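Long-range contacts in pectinesterase A (Erwinia chrysanthemi, PDB 2NTP), which hydrolyses the methyl esters of pectin's galacturonate units, releasing methanol, as the first step in maceration and soft-rotting of plant tissue: residues L156-G161 with G179-F185; P244-T248 with D258-I262; G278-M282 with W293-E297. One frame throughout, in Å; residues are numbered along the deposited sequence.

Interaction 1: residues L156-G161 with G179-F185. With ADA (alpha-D-galactopyranuronic acid), chain C.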
ATOM      1  N   LEU A 156      -2.009   0.483   1.515  1.00  5.05           N
ATOM      2  CA  LEU A 156      -1.502  -0.250   0.351  1.00  5.06           C
ATOM      3  C   LEU A 156      -1.192  -1.706   0.685  1.00  5.30           C
ATOM      4  O   LEU A 156      -0.312  -1.990   1.504  1.00  5.27           O
ATOM      5  CB  LEU A 156      -0.256   0.431  -0.216  1.00  5.57           C
ATOM      6  CG  LEU A 156       0.427  -0.304  -1.379  1.00  4.49           C
ATOM      7  CD1 LEU A 156      -0.530  -0.513  -2.567  1.00  5.16           C
ATOM      8  CD2 LEU A 156       1.689   0.448  -1.818  1.00  4.85           C
ATOM      9  N   TYR A 157      -1.910  -2.608   0.017  1.00  5.82           N
ATOM     10  CA  TYR A 157      -1.796  -4.050   0.224  1.00  6.48           C
ATOM     11  C   TYR A 157      -1.122  -4.609  -1.025  1.00  6.92           C
ATOM     12  O   TYR A 157      -1.740  -4.681  -2.081  1.00  6.97           O
ATOM     13  CB  TYR A 157      -3.205  -4.647   0.383  1.00  7.02           C
ATOM     14  CG  TYR A 157      -3.309  -6.079   0.906  1.00  7.23           C
ATOM     15  CD1 TYR A 157      -2.188  -6.904   1.037  1.00  7.96           C
ATOM     16  CD2 TYR A 157      -4.555  -6.609   1.257  1.00  8.39           C
ATOM     17  CE1 TYR A 157      -2.308  -8.221   1.510  1.00  8.19           C
ATOM     18  CE2 TYR A 157      -4.684  -7.917   1.724  1.00  9.17           C
ATOM     19  CZ  TYR A 157      -3.563  -8.712   1.854  1.00  9.15           C
ATOM     20  OH  TYR A 157      -3.702 -10.004   2.318  1.00 10.40           O
ATOM     21  N   VAL A 158       0.155  -4.965  -0.912  1.00  7.35           N
ATOM     22  CA  VAL A 158       0.902  -5.513  -2.042  1.00  8.02           C
ATOM     23  C   VAL A 158       1.192  -7.003  -1.841  1.00  8.74           C
ATOM     24  O   VAL A 158       2.019  -7.377  -1.013  1.00  8.78           O
ATOM     25  CB  VAL A 158       2.210  -4.712  -2.330  1.00  7.85           C
ATOM     26  CG1 VAL A 158       1.897  -3.432  -3.110  1.00  8.07           C
ATOM     27  CG2 VAL A 158       2.954  -4.380  -1.038  1.00  7.85           C
ATOM     28  N   SER A 159       0.485  -7.840  -2.600  1.00  9.87           N
ATOM     29  CA  SER A 159       0.660  -9.292  -2.537  1.00 11.03           C
ATOM     30  C   SER A 159       1.150  -9.840  -3.882  1.00 11.82           C
ATOM     31  O   SER A 159       1.235  -9.105  -4.856  1.00 12.76           O
ATOM     32  CB  SER A 159      -0.663  -9.952  -2.131  1.00 11.16           C
ATOM     33  OG  SER A 159      -0.498 -11.332  -1.849  1.00 11.42           O
ATOM     34  N   GLY A 160       1.493 -11.123  -3.914  1.00 12.33           N
ATOM     35  CA  GLY A 160       1.863 -11.807  -5.154  1.00 12.50           C
ATOM     36  C   GLY A 160       3.169 -11.375  -5.793  1.00 12.03           C
ATOM     37  O   GLY A 160       4.241 -11.555  -5.221  1.00 13.09           O
ATOM     38  N   GLY A 161       3.069 -10.812  -6.996  1.00 11.56           N
ATOM     39  CA  GLY A 161       4.234 -10.565  -7.835  1.00 10.69           C
ATOM     40  C   GLY A 161       4.906  -9.223  -7.618  1.00 10.10           C
ATOM     41  O   GLY A 161       5.014  -8.742  -6.486  1.00  9.98           O
ATOM     42  N   GLY A 179       2.138  -6.612   3.130  1.00  5.40           N
ATOM     43  CA  GLY A 179       1.916  -7.758   2.253  1.00  6.06           C
ATOM     44  C   GLY A 179       3.198  -8.457   1.848  1.00  6.27           C
ATOM     45  O   GLY A 179       4.287  -8.106   2.305  1.00  6.24           O
ATOM     46  N   ASP A 180       3.048  -9.455   0.980  1.00  6.95           N
ATOM     47  CA  ASP A 180       4.113 -10.398   0.653  1.00  7.74           C
ATOM     48  C   ASP A 180       4.680 -10.177  -0.746  1.00  7.72           C
ATOM     49  O   ASP A 180       5.521 -10.947  -1.205  1.00  8.03           O
ATOM     50  CB  ASP A 180       3.561 -11.818   0.742  1.00  8.48           C
ATOM     51  CG  ASP A 180       2.384 -12.027  -0.192  1.00 10.13           C
ATOM     52  OD1 ASP A 180       1.290 -11.490   0.091  1.00 15.06           O
ATOM     53  OD2 ASP A 180       2.551 -12.712  -1.217  1.00 14.65           O
ATOM     54  N   GLY A 181       4.220  -9.132  -1.423  1.00  7.56           N
ATOM     55  CA  GLY A 181       4.666  -8.851  -2.789  1.00  7.53           C
ATOM     56  C   GLY A 181       6.092  -8.338  -2.864  1.00  7.45           C
ATOM     57  O   GLY A 181       6.713  -8.004  -1.842  1.00  7.35           O
ATOM     58  N   THR A 182       6.627  -8.311  -4.080  1.00  7.32           N
ATOM     59  CA  THR A 182       7.874  -7.619  -4.347  1.00  7.37           C
ATOM     60  C   THR A 182       7.454  -6.232  -4.818  1.00  7.15           C
ATOM     61  O   THR A 182       6.939  -6.076  -5.924  1.00  7.36           O
ATOM     62  CB  THR A 182       8.704  -8.335  -5.431  1.00  7.31           C
ATOM     63  OG1 THR A 182       9.048  -9.656  -4.977  1.00  8.24           O
ATOM     64  CG2 THR A 182       9.976  -7.560  -5.735  1.00  7.93           C
ATOM     65  N   ALA A 183       7.639  -5.238  -3.957  1.00  6.82           N
ATOM     66  CA  ALA A 183       7.168  -3.894  -4.246  1.00  6.34           C
ATOM     67  C   ALA A 183       8.313  -2.910  -4.095  1.00  6.39           C
ATOM     68  O   ALA A 183       8.899  -2.779  -3.014  1.00  6.21           O
ATOM     69  CB  ALA A 183       6.004  -3.520  -3.320  1.00  6.48           C
ATOM     70  N   LEU A 184       8.638  -2.243  -5.198  1.00  6.04           N
ATOM     71  CA  LEU A 184       9.729  -1.276  -5.250  1.00  6.09           C
ATOM     72  C   LEU A 184       9.148   0.130  -5.323  1.00  6.33           C
ATOM     73  O   LEU A 184       8.247   0.396  -6.127  1.00  6.87           O
ATOM     74  CB  LEU A 184      10.624  -1.547  -6.472  1.00  6.02           C
ATOM     75  CG  LEU A 184      11.789  -0.589  -6.759  1.00  5.37           C
ATOM     76  CD1 LEU A 184      12.841  -0.631  -5.637  1.00  6.84           C
ATOM     77  CD2 LEU A 184      12.432  -0.922  -8.098  1.00  6.35           C
ATOM     78  N   PHE A 185       9.671   1.018  -4.480  1.00  6.74           N
ATOM     79  CA  PHE A 185       9.195   2.394  -4.396  1.00  6.76           C
ATOM     80  C   PHE A 185      10.374   3.307  -4.673  1.00  7.44           C
ATOM     81  O   PHE A 185      11.407   3.207  -4.001  1.00  8.19           O
ATOM     82  CB  PHE A 185       8.623   2.685  -2.999  1.00  6.86           C
ATOM     83  CG  PHE A 185       7.504   1.763  -2.597  1.00  6.05           C
ATOM     84  CD1 PHE A 185       7.770   0.502  -2.054  1.00  5.69           C
ATOM     85  CD2 PHE A 185       6.179   2.151  -2.773  1.00  6.57           C
ATOM     86  CE1 PHE A 185       6.732  -0.352  -1.698  1.00  6.28           C
ATOM     87  CE2 PHE A 185       5.136   1.306  -2.418  1.00  6.56           C
ATOM     88  CZ  PHE A 185       5.409   0.052  -1.883  1.00  6.61           C
TER
HETATM   89  C1  ADA C   5      -6.067 -11.898   7.677  1.00 16.32           C
HETATM   90  C2  ADA C   5      -5.237 -12.798   6.760  1.00 16.69           C
HETATM   91  C3  ADA C   5      -4.993 -12.123   5.408  1.00 17.80           C
HETATM   92  C4  ADA C   5      -6.309 -11.640   4.788  1.00 18.88           C
HETATM   93  C5  ADA C   5      -7.054 -10.760   5.792  1.00 18.26           C
HETATM   94  C6  ADA C   5      -8.381 -10.295   5.254  1.00 18.91           C
HETATM   95  O2  ADA C   5      -3.991 -13.070   7.405  1.00 16.06           O
HETATM   96  O3  ADA C   5      -4.295 -13.012   4.521  1.00 18.22           O
HETATM   97  O4  ADA C   5      -7.152 -12.752   4.454  1.00 21.91           O
HETATM   98  O5  ADA C   5      -7.267 -11.488   7.011  1.00 17.16           O
HETATM   99  O6B ADA C   5      -8.447  -9.866   4.082  1.00 17.60           O
HETATM  100  O6A ADA C   5      -9.372 -10.353   6.010  1.00 20.30           O
HETATM  101  O   HOH W   1       6.951 -11.375  -5.719  1.00 19.80           O
HETATM  102  O   HOH W   2       4.242 -13.141  -3.041  1.00 20.32           O

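Interaction 2: residues P244-T248 with D258-I262. With ADA (alpha-D-galactopyranuronic acid), chain B; ADA (alpha-D-galactopyranuronic acid), chain C.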
ATOM      1  N   PRO A 244       7.026  -7.087  11.713  1.00  6.43           N
ATOM      2  CA  PRO A 244       6.901  -8.284  10.878  1.00  6.71           C
ATOM      3  C   PRO A 244       5.504  -8.893  10.887  1.00  7.13           C
ATOM      4  O   PRO A 244       5.074  -9.438  11.903  1.00  7.22           O
ATOM      5  CB  PRO A 244       7.910  -9.266  11.508  1.00  7.07           C
ATOM      6  CG  PRO A 244       8.441  -8.587  12.756  1.00  6.87           C
ATOM      7  CD  PRO A 244       7.580  -7.401  13.040  1.00  6.85           C
ATOM      8  N   TRP A 245       4.809  -8.807   9.752  1.00  6.74           N
ATOM      9  CA  TRP A 245       3.482  -9.399   9.639  1.00  6.67           C
ATOM     10  C   TRP A 245       3.567 -10.866   9.240  1.00  6.84           C
ATOM     11  O   TRP A 245       4.061 -11.202   8.163  1.00  6.80           O
ATOM     12  CB  TRP A 245       2.609  -8.619   8.648  1.00  6.63           C
ATOM     13  CG  TRP A 245       1.202  -9.134   8.566  1.00  6.61           C
ATOM     14  CD1 TRP A 245       0.432  -9.589   9.603  1.00  6.53           C
ATOM     15  CD2 TRP A 245       0.387  -9.223   7.390  1.00  6.96           C
ATOM     16  NE1 TRP A 245      -0.804  -9.972   9.142  1.00  6.53           N
ATOM     17  CE2 TRP A 245      -0.859  -9.763   7.787  1.00  6.78           C
ATOM     18  CE3 TRP A 245       0.593  -8.914   6.037  1.00  6.93           C
ATOM     19  CZ2 TRP A 245      -1.905  -9.989   6.880  1.00  6.96           C
ATOM     20  CZ3 TRP A 245      -0.441  -9.148   5.130  1.00  7.20           C
ATOM     21  CH2 TRP A 245      -1.680  -9.679   5.559  1.00  6.75           C
ATOM     22  N   HIS A 246       3.092 -11.728  10.131  1.00  6.82           N
ATOM     23  CA  HIS A 246       2.977 -13.153   9.853  1.00  7.21           C
ATOM     24  C   HIS A 246       1.491 -13.470   9.738  1.00  7.17           C
ATOM     25  O   HIS A 246       0.838 -13.718  10.751  1.00  7.40           O
ATOM     26  CB  HIS A 246       3.630 -13.961  10.984  1.00  7.15           C
ATOM     27  CG  HIS A 246       5.122 -13.820  11.045  1.00  7.76           C
ATOM     28  ND1 HIS A 246       5.978 -14.876  10.814  1.00  7.76           N
ATOM     29  CD2 HIS A 246       5.909 -12.745  11.293  1.00  7.93           C
ATOM     30  CE1 HIS A 246       7.228 -14.462  10.930  1.00  8.15           C
ATOM     31  NE2 HIS A 246       7.214 -13.172  11.219  1.00  7.89           N
ATOM     32  N   PRO A 247       0.940 -13.431   8.504  1.00  7.50           N
ATOM     33  CA  PRO A 247      -0.508 -13.482   8.322  1.00  7.87           C
ATOM     34  C   PRO A 247      -1.112 -14.774   8.843  1.00  8.08           C
ATOM     35  O   PRO A 247      -0.491 -15.834   8.734  1.00  8.34           O
ATOM     36  CB  PRO A 247      -0.679 -13.405   6.799  1.00  7.82           C
ATOM     37  CG  PRO A 247       0.567 -12.797   6.300  1.00  7.95           C
ATOM     38  CD  PRO A 247       1.638 -13.335   7.209  1.00  7.61           C
ATOM     39  N   THR A 248      -2.300 -14.665   9.433  1.00  8.49           N
ATOM     40  CA  THR A 248      -3.092 -15.849   9.748  1.00  9.21           C
ATOM     41  C   THR A 248      -3.316 -16.586   8.433  1.00  9.39           C
ATOM     42  O   THR A 248      -3.795 -16.000   7.448  1.00  9.41           O
ATOM     43  CB  THR A 248      -4.420 -15.475  10.409  1.00  9.32           C
ATOM     44  OG1 THR A 248      -4.157 -14.721  11.598  1.00  9.95           O
ATOM     45  CG2 THR A 248      -5.223 -16.722  10.765  1.00  9.94           C
ATOM     46  N   ASP A 258       1.653 -17.387   9.979  1.00  8.48           N
ATOM     47  CA  ASP A 258       2.577 -18.101   9.096  1.00  8.85           C
ATOM     48  C   ASP A 258       4.020 -17.970   9.601  1.00  9.14           C
ATOM     49  O   ASP A 258       4.570 -16.879   9.589  1.00  8.54           O
ATOM     50  CB  ASP A 258       2.445 -17.553   7.668  1.00  8.73           C
ATOM     51  CG  ASP A 258       3.284 -18.323   6.646  1.00  9.39           C
ATOM     52  OD1 ASP A 258       4.077 -19.208   7.029  1.00  9.82           O
ATOM     53  OD2 ASP A 258       3.138 -18.031   5.438  1.00 10.00           O
ATOM     54  N   PRO A 259       4.642 -19.086  10.039  1.00  9.53           N
ATOM     55  CA  PRO A 259       6.007 -18.971  10.582  1.00  9.97           C
ATOM     56  C   PRO A 259       7.043 -18.524   9.545  1.00 10.12           C
ATOM     57  O   PRO A 259       8.059 -17.917   9.904  1.00 10.81           O
ATOM     58  CB  PRO A 259       6.332 -20.396  11.060  1.00 10.01           C
ATOM     59  CG  PRO A 259       5.030 -21.121  11.080  1.00 10.80           C
ATOM     60  CD  PRO A 259       4.152 -20.477  10.061  1.00 10.06           C
ATOM     61  N   ASN A 260       6.780 -18.816   8.275  1.00 10.11           N
ATOM     62  CA  ASN A 260       7.743 -18.577   7.206  1.00 10.25           C
ATOM     63  C   ASN A 260       7.581 -17.240   6.490  1.00  9.93           C
ATOM     64  O   ASN A 260       8.319 -16.942   5.543  1.00 10.21           O
ATOM     65  CB  ASN A 260       7.709 -19.721   6.191  1.00 10.64           C
ATOM     66  CG  ASN A 260       8.118 -21.045   6.800  1.00 12.44           C
ATOM     67  OD1 ASN A 260       9.165 -21.152   7.442  1.00 15.42           O
ATOM     68  ND2 ASN A 260       7.288 -22.061   6.605  1.00 14.19           N
ATOM     69  N   ALA A 261       6.614 -16.446   6.942  1.00  9.40           N
ATOM     70  CA  ALA A 261       6.435 -15.090   6.451  1.00  9.00           C
ATOM     71  C   ALA A 261       7.371 -14.173   7.237  1.00  8.94           C
ATOM     72  O   ALA A 261       6.962 -13.505   8.189  1.00  9.08           O
ATOM     73  CB  ALA A 261       4.987 -14.661   6.602  1.00  8.80           C
ATOM     74  N   ILE A 262       8.640 -14.187   6.844  1.00  8.69           N
ATOM     75  CA  ILE A 262       9.686 -13.424   7.520  1.00  8.74           C
ATOM     76  C   ILE A 262       9.993 -12.223   6.632  1.00  8.41           C
ATOM     77  O   ILE A 262      10.849 -12.270   5.739  1.00  8.31           O
ATOM     78  CB  ILE A 262      10.928 -14.303   7.828  1.00  9.14           C
ATOM     79  CG1 ILE A 262      10.555 -15.410   8.827  1.00  9.90           C
ATOM     80  CG2 ILE A 262      12.073 -13.465   8.389  1.00  8.82           C
ATOM     81  CD1 ILE A 262      11.461 -16.627   8.779  1.00 11.77           C
TER
HETATM   82  C1  ADA B   4      -3.693  -7.924   9.367  1.00 10.51           C
HETATM   83  C2  ADA B   4      -4.869  -7.816   8.389  1.00 11.35           C
HETATM   84  C3  ADA B   4      -6.074  -8.564   8.949  1.00 11.32           C
HETATM   85  C4  ADA B   4      -5.701 -10.012   9.268  1.00 11.38           C
HETATM   86  C5  ADA B   4      -4.515 -10.038  10.235  1.00 11.34           C
HETATM   87  C6  ADA B   4      -4.097 -11.451  10.519  1.00 11.47           C
HETATM   88  O2  ADA B   4      -5.225  -6.445   8.173  1.00 10.35           O
HETATM   89  O3  ADA B   4      -7.177  -8.501   8.037  1.00 11.47           O
HETATM   90  O4  ADA B   4      -5.340 -10.719   8.074  1.00 13.00           O
HETATM   91  O5  ADA B   4      -3.405  -9.295   9.695  1.00 10.50           O
HETATM   92  O6B ADA B   4      -2.920 -11.795  10.260  1.00 12.18           O
HETATM   93  O6A ADA B   4      -4.951 -12.228  11.009  1.00 11.59           O
HETATM   94  C1  ADA C   5      -6.067 -11.898   7.677  1.00 16.32           C
HETATM   95  C2  ADA C   5      -5.237 -12.798   6.760  1.00 16.69           C
HETATM   96  C3  ADA C   5      -4.993 -12.123   5.408  1.00 17.80           C
HETATM   97  C4  ADA C   5      -6.309 -11.640   4.788  1.00 18.88           C
HETATM   98  C5  ADA C   5      -7.054 -10.760   5.792  1.00 18.26           C
HETATM   99  C6  ADA C   5      -8.381 -10.295   5.254  1.00 18.91           C
HETATM  100  O2  ADA C   5      -3.991 -13.070   7.405  1.00 16.06           O
HETATM  101  O3  ADA C   5      -4.295 -13.012   4.521  1.00 18.22           O
HETATM  102  O4  ADA C   5      -7.152 -12.752   4.454  1.00 21.91           O
HETATM  103  O5  ADA C   5      -7.267 -11.488   7.011  1.00 17.16           O
HETATM  104  O6B ADA C   5      -8.447  -9.866   4.082  1.00 17.60           O
HETATM  105  O6A ADA C   5      -9.372 -10.353   6.010  1.00 20.30           O

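Interaction 3: residues G278-M282 with W293-E297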
ATOM      1  N   GLY A 278      12.628   3.713  14.664  1.00  8.75           N
ATOM      2  CA  GLY A 278      13.298   2.470  14.271  1.00  8.68           C
ATOM      3  C   GLY A 278      12.298   1.392  13.904  1.00  8.64           C
ATOM      4  O   GLY A 278      11.223   1.690  13.386  1.00  8.64           O
ATOM      5  N   TRP A 279      12.656   0.138  14.167  1.00  8.27           N
ATOM      6  CA  TRP A 279      11.808  -1.004  13.831  1.00  8.30           C
ATOM      7  C   TRP A 279      11.013  -1.464  15.056  1.00  8.28           C
ATOM      8  O   TRP A 279      11.267  -1.012  16.174  1.00  8.33           O
ATOM      9  CB  TRP A 279      12.669  -2.159  13.304  1.00  8.30           C
ATOM     10  CG  TRP A 279      13.535  -1.803  12.124  1.00  8.23           C
ATOM     11  CD1 TRP A 279      14.868  -1.492  12.149  1.00  8.46           C
ATOM     12  CD2 TRP A 279      13.133  -1.730  10.749  1.00  7.68           C
ATOM     13  NE1 TRP A 279      15.318  -1.229  10.876  1.00  8.03           N
ATOM     14  CE2 TRP A 279      14.275  -1.365   9.998  1.00  8.35           C
ATOM     15  CE3 TRP A 279      11.919  -1.938  10.078  1.00  7.77           C
ATOM     16  CZ2 TRP A 279      14.240  -1.205   8.605  1.00  8.36           C
ATOM     17  CZ3 TRP A 279      11.881  -1.784   8.697  1.00  7.97           C
ATOM     18  CH2 TRP A 279      13.038  -1.417   7.972  1.00  8.61           C
ATOM     19  N   ASP A 280      10.056  -2.369  14.853  1.00  8.51           N
ATOM     20  CA  ASP A 280       9.259  -2.871  15.975  1.00  8.79           C
ATOM     21  C   ASP A 280       8.869  -4.336  15.802  1.00  8.86           C
ATOM     22  O   ASP A 280       9.066  -4.923  14.732  1.00  8.60           O
ATOM     23  CB  ASP A 280       8.004  -2.008  16.183  1.00  9.00           C
ATOM     24  CG  ASP A 280       7.657  -1.810  17.659  1.00  9.88           C
ATOM     25  OD1 ASP A 280       7.871  -2.734  18.477  1.00  9.93           O
ATOM     26  OD2 ASP A 280       7.156  -0.720  18.002  1.00 11.13           O
ATOM     27  N   LYS A 281       8.324  -4.910  16.875  1.00  8.92           N
ATOM     28  CA  LYS A 281       7.796  -6.273  16.873  1.00  9.54           C
ATOM     29  C   LYS A 281       6.302  -6.281  16.542  1.00  9.11           C
ATOM     30  O   LYS A 281       5.651  -5.234  16.510  1.00  8.80           O
ATOM     31  CB  LYS A 281       8.044  -6.943  18.236  1.00  9.23           C
ATOM     32  CG  LYS A 281       7.378  -6.243  19.418  1.00 10.55           C
ATOM     33  CD  LYS A 281       7.788  -6.864  20.752  1.00 11.86           C
ATOM     34  CE  LYS A 281       7.018  -6.224  21.896  1.00 15.42           C
ATOM     35  NZ  LYS A 281       7.621  -6.537  23.224  1.00 18.51           N
ATOM     36  N   MET A 282       5.769  -7.474  16.294  1.00  8.94           N
ATOM     37  CA  MET A 282       4.351  -7.648  16.017  1.00  9.09           C
ATOM     38  C   MET A 282       3.895  -9.005  16.523  1.00  9.31           C
ATOM     39  O   MET A 282       4.655  -9.975  16.473  1.00  9.70           O
ATOM     40  CB  MET A 282       4.079  -7.530  14.516  1.00  8.91           C
ATOM     41  CG  MET A 282       2.603  -7.421  14.150  1.00  9.04           C
ATOM     42  SD  MET A 282       2.365  -7.231  12.378  1.00  9.30           S
ATOM     43  CE  MET A 282       0.586  -7.059  12.300  1.00  9.69           C
ATOM     44  N   TRP A 293       5.069 -13.543  19.571  1.00 10.56           N
ATOM     45  CA  TRP A 293       5.692 -12.295  19.139  1.00 10.45           C
ATOM     46  C   TRP A 293       6.767 -12.552  18.103  1.00 10.47           C
ATOM     47  O   TRP A 293       7.609 -13.442  18.262  1.00 10.41           O
ATOM     48  CB  TRP A 293       6.272 -11.519  20.330  1.00 11.07           C
ATOM     49  CG  TRP A 293       5.208 -10.899  21.187  1.00 11.78           C
ATOM     50  CD1 TRP A 293       4.639 -11.440  22.302  1.00 12.48           C
ATOM     51  CD2 TRP A 293       4.566  -9.633  20.981  1.00 12.22           C
ATOM     52  NE1 TRP A 293       3.685 -10.590  22.811  1.00 13.11           N
ATOM     53  CE2 TRP A 293       3.622  -9.471  22.022  1.00 12.57           C
ATOM     54  CE3 TRP A 293       4.694  -8.620  20.020  1.00 12.56           C
ATOM     55  CZ2 TRP A 293       2.809  -8.336  22.132  1.00 12.47           C
ATOM     56  CZ3 TRP A 293       3.882  -7.485  20.131  1.00 12.69           C
ATOM     57  CH2 TRP A 293       2.958  -7.355  21.182  1.00 12.63           C
ATOM     58  N   PHE A 294       6.721 -11.762  17.038  1.00  9.90           N
ATOM     59  CA  PHE A 294       7.725 -11.805  15.989  1.00  9.99           C
ATOM     60  C   PHE A 294       8.571 -10.542  16.072  1.00 10.25           C
ATOM     61  O   PHE A 294       8.042  -9.429  16.072  1.00 10.13           O
ATOM     62  CB  PHE A 294       7.056 -11.943  14.627  1.00 10.05           C
ATOM     63  CG  PHE A 294       6.162 -13.141  14.524  1.00  9.59           C
ATOM     64  CD1 PHE A 294       6.700 -14.415  14.345  1.00 10.06           C
ATOM     65  CD2 PHE A 294       4.780 -13.000  14.620  1.00  9.83           C
ATOM     66  CE1 PHE A 294       5.865 -15.535  14.249  1.00  9.69           C
ATOM     67  CE2 PHE A 294       3.939 -14.109  14.527  1.00  9.76           C
ATOM     68  CZ  PHE A 294       4.487 -15.379  14.342  1.00  9.84           C
ATOM     69  N   ASN A 295       9.885 -10.731  16.166  1.00 10.53           N
ATOM     70  CA  ASN A 295      10.805  -9.640  16.481  1.00 11.06           C
ATOM     71  C   ASN A 295      11.544  -9.089  15.266  1.00 11.02           C
ATOM     72  O   ASN A 295      11.861  -9.839  14.338  1.00 10.37           O
ATOM     73  CB  ASN A 295      11.801 -10.099  17.551  1.00 11.69           C
ATOM     74  CG  ASN A 295      11.122 -10.507  18.849  1.00 13.03           C
ATOM     75  OD1 ASN A 295      10.203  -9.836  19.335  1.00 15.80           O
ATOM     76  ND2 ASN A 295      11.581 -11.611  19.426  1.00 16.73           N
ATOM     77  N   PRO A 296      11.831  -7.770  15.271  1.00 11.24           N
ATOM     78  CA  PRO A 296      12.491  -7.157  14.123  1.00 11.59           C
ATOM     79  C   PRO A 296      13.892  -7.720  13.855  1.00 11.84           C
ATOM     80  O   PRO A 296      14.309  -7.800  12.696  1.00 11.81           O
ATOM     81  CB  PRO A 296      12.554  -5.670  14.503  1.00 11.42           C
ATOM     82  CG  PRO A 296      12.460  -5.649  15.996  1.00 11.53           C
ATOM     83  CD  PRO A 296      11.542  -6.781  16.330  1.00 11.30           C
ATOM     84  N   GLU A 297      14.598  -8.128  14.910  1.00 12.43           N
ATOM     85  CA  GLU A 297      15.952  -8.670  14.762  1.00 13.28           C
ATOM     86  C   GLU A 297      15.962 -10.022  14.036  1.00 13.10           C
ATOM     87  O   GLU A 297      16.986 -10.429  13.477  1.00 13.69           O
ATOM     88  CB  GLU A 297      16.671  -8.757  16.119  1.00 13.70           C
ATOM     89  CG  GLU A 297      16.022  -9.690  17.134  1.00 16.20           C
ATOM     90  CD  GLU A 297      15.081  -8.983  18.099  1.00 18.89           C
ATOM     91  OE1 GLU A 297      14.500  -7.930  17.747  1.00 17.95           O
ATOM     92  OE2 GLU A 297      14.919  -9.501  19.230  1.00 21.46           O
TER

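Interaction 1: residues L156-G161 with G179-F185
Val158 packs its branched side chain against the methyl of Ala183, and every carbon of it takes part. From CB, 4.1 Å from Ala183 CB, the chain forks. With CG1 beside the backbone N (chi1 -80°), CG2 falls between the backbone N and the carbonyl carbon; CG1 stays about as far from that methyl as CB does, while CG2 comes nearest, at 3.9 Å from Ala183 CB. Leu220 and Ser163 of neighbouring strands also touch both residues, so the pair is buried in the interior. Two residues away on each strand, Leu156 and Phe185 approach from opposite directions: the tip of Leu156 CD2 meets the ring edge in its plane, 3.6 Å from Phe185 CE2.

These segments are equivalent corners of consecutive coils of the right-handed parallel beta-helix characteristic of pectinesterases. In each, the chain leaves strand 156-158 or 178-179, neighbours joined by backbone bonds such as Val158 with Phe178, and bends into the next sheet, where 182-186 lies beside 162-166.

Backbone bonds tie the corners together. Gly181 N donates to Val158 O at 2.8 Å from above the carbonyl plane, and Gly179 CA adds a CA-H...O contact to that same oxygen. Thr182 N reaches Gly161 O at 2.9 Å.

Polar groups join the two bends. Ser159 OG donates to the syn lone pair of Asp180 OD1 (2.6 Å), while Asp180 OD2 receives a weak bond from Gly160 N (3.3 Å); with each oxygen bound, the carboxylate is restrained in rotation. A water donates both to Gly160 O and to Thr182 OG1, a hydroxyl that is also bonded to Tyr218 O. Tyr157, a residue of the glycan pocket, brings its OH to 3.8 Å from O3 of the chain C galacturonate.

Interaction 2: residues P244-T248 with D258-I262
His246 inserts its imidazole beside a type I beta turn, Asp258 to Ala261, whose first residue also forms an Asx turn: Asp258 OD1 accepts from Asn260 N, which meets it from above the carboxylate plane. His246 has the most surface buried here. With CG set beside the backbone N (chi1 -68°), its ND1 reaches Asp258 O and donates to it at 2.7 Å (N-H...O 146°), the oxygen tilted only 16° out of the ring plane. Ala261 O lies over one ring face, 2.9 Å from His246 CE1, and Phe294 stacks on the other, so the ring is enclosed from both sides.

Asp258 is gripped a second time through its backbone: Asp258 N donates to Pro247 O (2.9 Å), from above that carbonyl plane. The methyl of Ala261 points back toward the other segment and touches Pro247 CD at 3.7 Å. The turn thus backs the part of the chain whose far side binds the pectin fragment. There Pro247 CG sits over the centre of one Trp245 face, and the chain B galacturonate carboxylate is held by Trp245 NE1 and Thr248 N, both donating to O6B, while Thr248 OG1 donates to O6A at 2.7 Å.

Interaction 3: residues G278-M282 with W293-E297
Met282 and Phe294 pair through two backbone hydrogen bonds, an antiparallel hydrogen-bonded pair that opens the two-stranded sheet of 282-285 and 291-294. Met282 N donates to Phe294 O at 3.0 Å, and Phe294 N returns a straighter bond to Met282 O (2.8 Å, N-H...O 169°). Both side chains leave on the same face of the sheet; that of Met282, fully extended, touches Asp175, the nucleophile, and Trp245. Within 278-282, Asp280 OD1 uses its anti lone pair for Lys281 N, while OD2 binds Tyr277 OH.

The aromatic contact lies between Lys281 and Trp293, whose side chains cross obliquely. Lys281 CG starts between the backbone N and the carbonyl carbon (chi1 61°), and the extended chain then runs over the indole: CE makes a CH-pi contact 4.0 Å from the six-membered ring centroid. The ammonium completes a cation-pi pair, with NZ 4.8 Å from that centroid and near the ring normal.

The apolar contact joins Trp279 CB to Pro296 CB at 3.7 Å. Separately, the proline ring packs on the carbonyl oxygen of Asp280.

Since Lys281 and Trp293 are both exposed, their pairing probably leaves the ammonium within reach of solvent while its methylenes cover the indole.

In the fold
The three contacts come in sequence along the chain, without overlap, and follow the parallel beta-helix. Interaction 1 joins two coils near the middle, about 8 Å from the chain's centre; interactions 2 and 3 lie farther out, about 17 and 20 Å from it. Centres of 1 and 2 are about 14 Å apart, those of 2 and 3 about 12 Å. Tyr157 OH meets Trp245 CH2 at 3.8 Å, and Pro244 CG packs on Phe294 O at 3.4 Å, so interaction 2 bridges the others, which do not touch. All three contribute residues to the glycan pocket: Tyr157, then Trp245, Pro247 and Thr248, then Met282, which line the bound saccharide from several coils.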